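Local coordinates for protein RNA 2'-o-ribose methyltransferase (PDB 1IPA) that probably binds RNA and methylates the 2'-hydroxyl of a ribose, as a knotted methyltransferase of the TrmH (SpoU) family, at residues P114-V120 / P208-V214. Residue numbers count along the deposited sequence, not the author numbering.
Sequences PDALILV and PPVAIAV
Strands 117-120 and 210-214 are extended and run side by side as parallel neighbours. Their axes approach to 4.5 Å at an angle of 22°. The register pairs L117 with V210, I118 with A211, L119 with I212 and V120 with A213. P114 to A116 are loop. P114 (phi/psi -59/-9) and D115 (-115/13) are turned, and the carbonyl O of P114 lies 3.5 Å from CB of P208. A116 (-60/115) leads into the strand and accepts the first of five backbone hydrogen bonds: V210 N donates to A116 O at 2.9 Å, although A116 O is modelled too close to P208 O, so its position is less certain. L117 (chi1 t, chi2 p) sets CD1 4.1 Å from V210 CG1 and 4.3 Å from I212 CD1. I118 makes two of the hydrogen bonds, I118 N to V210 O at 3.0 Å and I212 N to I118 O at 2.8 Å. Its side chain lies on the other face, CB 4.3 Å from A211 CB. L119, also t,p and on the L117 face, brings CD1 to 3.4 Å from I212 O and 4.5 Å from V214 CG2. V120 makes the last two hydrogen bonds, V120 N to I212 O at 2.7 Å and V214 N to V120 O at 2.9 Å. Its CG2 is 4.2 Å from A211 CB, and its CB is 4.1 Å from A213 CB. This pair belongs to the parallel, Rossmann-like sheet of the SpoU methyltransferase domain, which carries the deep trefoil knot of this enzyme. L117 and L119 touch helix 246-261, and L119 also meets helix 127-140. Backbone groups of L117 and L119 bond E143, A144 and L146, so strand 144-148 flanks 117-122; strand 190-193 flanks 210-214.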
ATOM      1  N   PRO A 114      -0.183 -21.359  -8.689  1.00 47.04           N
ATOM      2  CA  PRO A 114       0.057 -22.452  -7.739  1.00 46.81           C
ATOM      3  C   PRO A 114       0.955 -22.111  -6.543  1.00 46.19           C
ATOM      4  O   PRO A 114       1.089 -22.909  -5.606  1.00 46.11           O
ATOM      5  CB  PRO A 114       0.653 -23.548  -8.622  1.00 47.68           C
ATOM      6  CG  PRO A 114       1.337 -22.774  -9.709  1.00 48.80           C
ATOM      7  CD  PRO A 114       0.318 -21.712 -10.028  1.00 47.41           C
ATOM      8  N   ASP A 115       1.565 -20.930  -6.573  1.00 44.66           N
ATOM      9  CA  ASP A 115       2.443 -20.484  -5.488  1.00 42.35           C
ATOM     10  C   ASP A 115       1.818 -19.259  -4.817  1.00 39.08           C
ATOM     11  O   ASP A 115       2.470 -18.577  -4.033  1.00 38.36           O
ATOM     12  CB  ASP A 115       3.825 -20.086  -6.035  1.00 43.43           C
ATOM     13  CG  ASP A 115       4.604 -21.257  -6.615  1.00 47.82           C
ATOM     14  OD1 ASP A 115       5.114 -22.095  -5.842  1.00 49.52           O
ATOM     15  OD2 ASP A 115       4.716 -21.337  -7.857  1.00 52.01           O
ATOM     16  N   ALA A 116       0.549 -19.000  -5.114  1.00 35.64           N
ATOM     17  CA  ALA A 116      -0.149 -17.827  -4.597  1.00 34.20           C
ATOM     18  C   ALA A 116      -0.314 -17.612  -3.094  1.00 34.34           C
ATOM     19  O   ALA A 116      -1.007 -18.368  -2.415  1.00 34.75           O
ATOM     20  CB  ALA A 116      -1.507 -17.731  -5.247  1.00 32.66           C
ATOM     21  N   LEU A 117       0.314 -16.558  -2.586  1.00 31.49           N
ATOM     22  CA  LEU A 117       0.174 -16.182  -1.184  1.00 30.36           C
ATOM     23  C   LEU A 117      -0.643 -14.889  -1.250  1.00 28.15           C
ATOM     24  O   LEU A 117      -0.160 -13.858  -1.702  1.00 26.63           O
ATOM     25  CB  LEU A 117       1.538 -15.923  -0.538  1.00 32.58           C
ATOM     26  CG  LEU A 117       1.491 -15.390   0.899  1.00 34.32           C
ATOM     27  CD1 LEU A 117       0.734 -16.359   1.809  1.00 33.63           C
ATOM     28  CD2 LEU A 117       2.909 -15.181   1.401  1.00 36.38           C
ATOM     29  N   ILE A 118      -1.888 -14.962  -0.802  1.00 26.80           N
ATOM     30  CA  ILE A 118      -2.793 -13.831  -0.859  1.00 25.78           C
ATOM     31  C   ILE A 118      -3.232 -13.295   0.496  1.00 27.13           C
ATOM     32  O   ILE A 118      -3.603 -14.056   1.391  1.00 27.70           O
ATOM     33  CB  ILE A 118      -4.047 -14.215  -1.685  1.00 24.15           C
ATOM     34  CG1 ILE A 118      -3.651 -14.409  -3.152  1.00 24.51           C
ATOM     35  CG2 ILE A 118      -5.122 -13.158  -1.555  1.00 23.13           C
ATOM     36  CD1 ILE A 118      -4.658 -15.185  -3.963  1.00 24.56           C
ATOM     37  N   LEU A 119      -3.194 -11.975   0.639  1.00 26.33           N
ATOM     38  CA  LEU A 119      -3.619 -11.345   1.879  1.00 26.25           C
ATOM     39  C   LEU A 119      -4.953 -10.661   1.652  1.00 26.63           C
ATOM     40  O   LEU A 119      -5.080  -9.842   0.757  1.00 27.46           O
ATOM     41  CB  LEU A 119      -2.599 -10.301   2.346  1.00 24.45           C
ATOM     42  CG  LEU A 119      -3.026  -9.461   3.556  1.00 20.92           C
ATOM     43  CD1 LEU A 119      -3.207 -10.377   4.748  1.00 20.94           C
ATOM     44  CD2 LEU A 119      -1.980  -8.394   3.860  1.00 17.58           C
ATOM     45  N   VAL A 120      -5.950 -11.009   2.451  1.00 27.22           N
ATOM     46  CA  VAL A 120      -7.254 -10.379   2.328  1.00 28.48           C
ATOM     47  C   VAL A 120      -7.429  -9.462   3.534  1.00 29.09           C
ATOM     48  O   VAL A 120      -7.489  -9.925   4.673  1.00 28.25           O
ATOM     49  CB  VAL A 120      -8.393 -11.428   2.306  1.00 29.37           C
ATOM     50  CG1 VAL A 120      -9.738 -10.737   2.151  1.00 30.40           C
ATOM     51  CG2 VAL A 120      -8.184 -12.402   1.159  1.00 28.63           C
ATOM     52  N   PRO A 208       1.633 -22.801  -0.262  1.00 45.79           N
ATOM     53  CA  PRO A 208       1.614 -21.872  -1.395  1.00 45.98           C
ATOM     54  C   PRO A 208       0.289 -21.346  -1.931  1.00 45.31           C
ATOM     55  O   PRO A 208       0.138 -20.137  -2.064  1.00 48.76           O
ATOM     56  CB  PRO A 208       2.434 -22.603  -2.438  1.00 46.21           C
ATOM     57  CG  PRO A 208       3.546 -23.114  -1.592  1.00 47.74           C
ATOM     58  CD  PRO A 208       2.839 -23.646  -0.340  1.00 46.61           C
ATOM     59  N   PRO A 209      -0.674 -22.220  -2.273  1.00 41.87           N
ATOM     60  CA  PRO A 209      -1.925 -21.632  -2.776  1.00 38.69           C
ATOM     61  C   PRO A 209      -2.837 -21.366  -1.586  1.00 35.81           C
ATOM     62  O   PRO A 209      -3.484 -22.291  -1.112  1.00 37.22           O
ATOM     63  CB  PRO A 209      -2.492 -22.724  -3.684  1.00 39.09           C
ATOM     64  CG  PRO A 209      -1.319 -23.634  -3.945  1.00 41.24           C
ATOM     65  CD  PRO A 209      -0.587 -23.638  -2.642  1.00 40.45           C
ATOM     66  N   VAL A 210      -2.900 -20.125  -1.103  1.00 32.44           N
ATOM     67  CA  VAL A 210      -3.735 -19.838   0.066  1.00 29.86           C
ATOM     68  C   VAL A 210      -4.044 -18.355   0.300  1.00 28.87           C
ATOM     69  O   VAL A 210      -3.259 -17.486  -0.060  1.00 31.14           O
ATOM     70  CB  VAL A 210      -3.052 -20.405   1.333  1.00 28.42           C
ATOM     71  CG1 VAL A 210      -1.764 -19.642   1.591  1.00 27.01           C
ATOM     72  CG2 VAL A 210      -3.990 -20.342   2.530  1.00 27.12           C
ATOM     73  N   ALA A 211      -5.191 -18.077   0.917  1.00 28.87           N
ATOM     74  CA  ALA A 211      -5.615 -16.708   1.222  1.00 26.01           C
ATOM     75  C   ALA A 211      -5.764 -16.536   2.732  1.00 26.11           C
ATOM     76  O   ALA A 211      -6.345 -17.384   3.410  1.00 25.03           O
ATOM     77  CB  ALA A 211      -6.933 -16.403   0.548  1.00 23.71           C
ATOM     78  N   ILE A 212      -5.241 -15.432   3.251  1.00 24.61           N
ATOM     79  CA  ILE A 212      -5.309 -15.150   4.678  1.00 23.95           C
ATOM     80  C   ILE A 212      -6.031 -13.835   4.930  1.00 25.10           C
ATOM     81  O   ILE A 212      -5.594 -12.772   4.474  1.00 24.99           O
ATOM     82  CB  ILE A 212      -3.910 -15.058   5.292  1.00 23.05           C
ATOM     83  CG1 ILE A 212      -3.110 -16.317   4.945  1.00 23.14           C
ATOM     84  CG2 ILE A 212      -4.023 -14.870   6.801  1.00 21.77           C
ATOM     85  CD1 ILE A 212      -1.665 -16.289   5.419  1.00 25.73           C
ATOM     86  N   ALA A 213      -7.127 -13.911   5.673  1.00 22.97           N
ATOM     87  CA  ALA A 213      -7.912 -12.737   5.981  1.00 23.44           C
ATOM     88  C   ALA A 213      -7.604 -12.167   7.359  1.00 25.05           C
ATOM     89  O   ALA A 213      -7.320 -12.902   8.298  1.00 26.32           O
ATOM     90  CB  ALA A 213      -9.386 -13.068   5.882  1.00 20.77           C
ATOM     91  N   VAL A 214      -7.660 -10.844   7.462  1.00 26.71           N
ATOM     92  CA  VAL A 214      -7.436 -10.140   8.718  1.00 29.35           C
ATOM     93  C   VAL A 214      -8.451  -8.993   8.772  1.00 32.28           C
ATOM     94  O   VAL A 214      -8.716  -8.342   7.759  1.00 33.50           O
ATOM     95  CB  VAL A 214      -6.005  -9.574   8.808  1.00 28.73           C
ATOM     96  CG1 VAL A 214      -5.851  -8.770  10.082  1.00 34.04           C
ATOM     97  CG2 VAL A 214      -4.999 -10.705   8.809  1.00 28.87           C
TER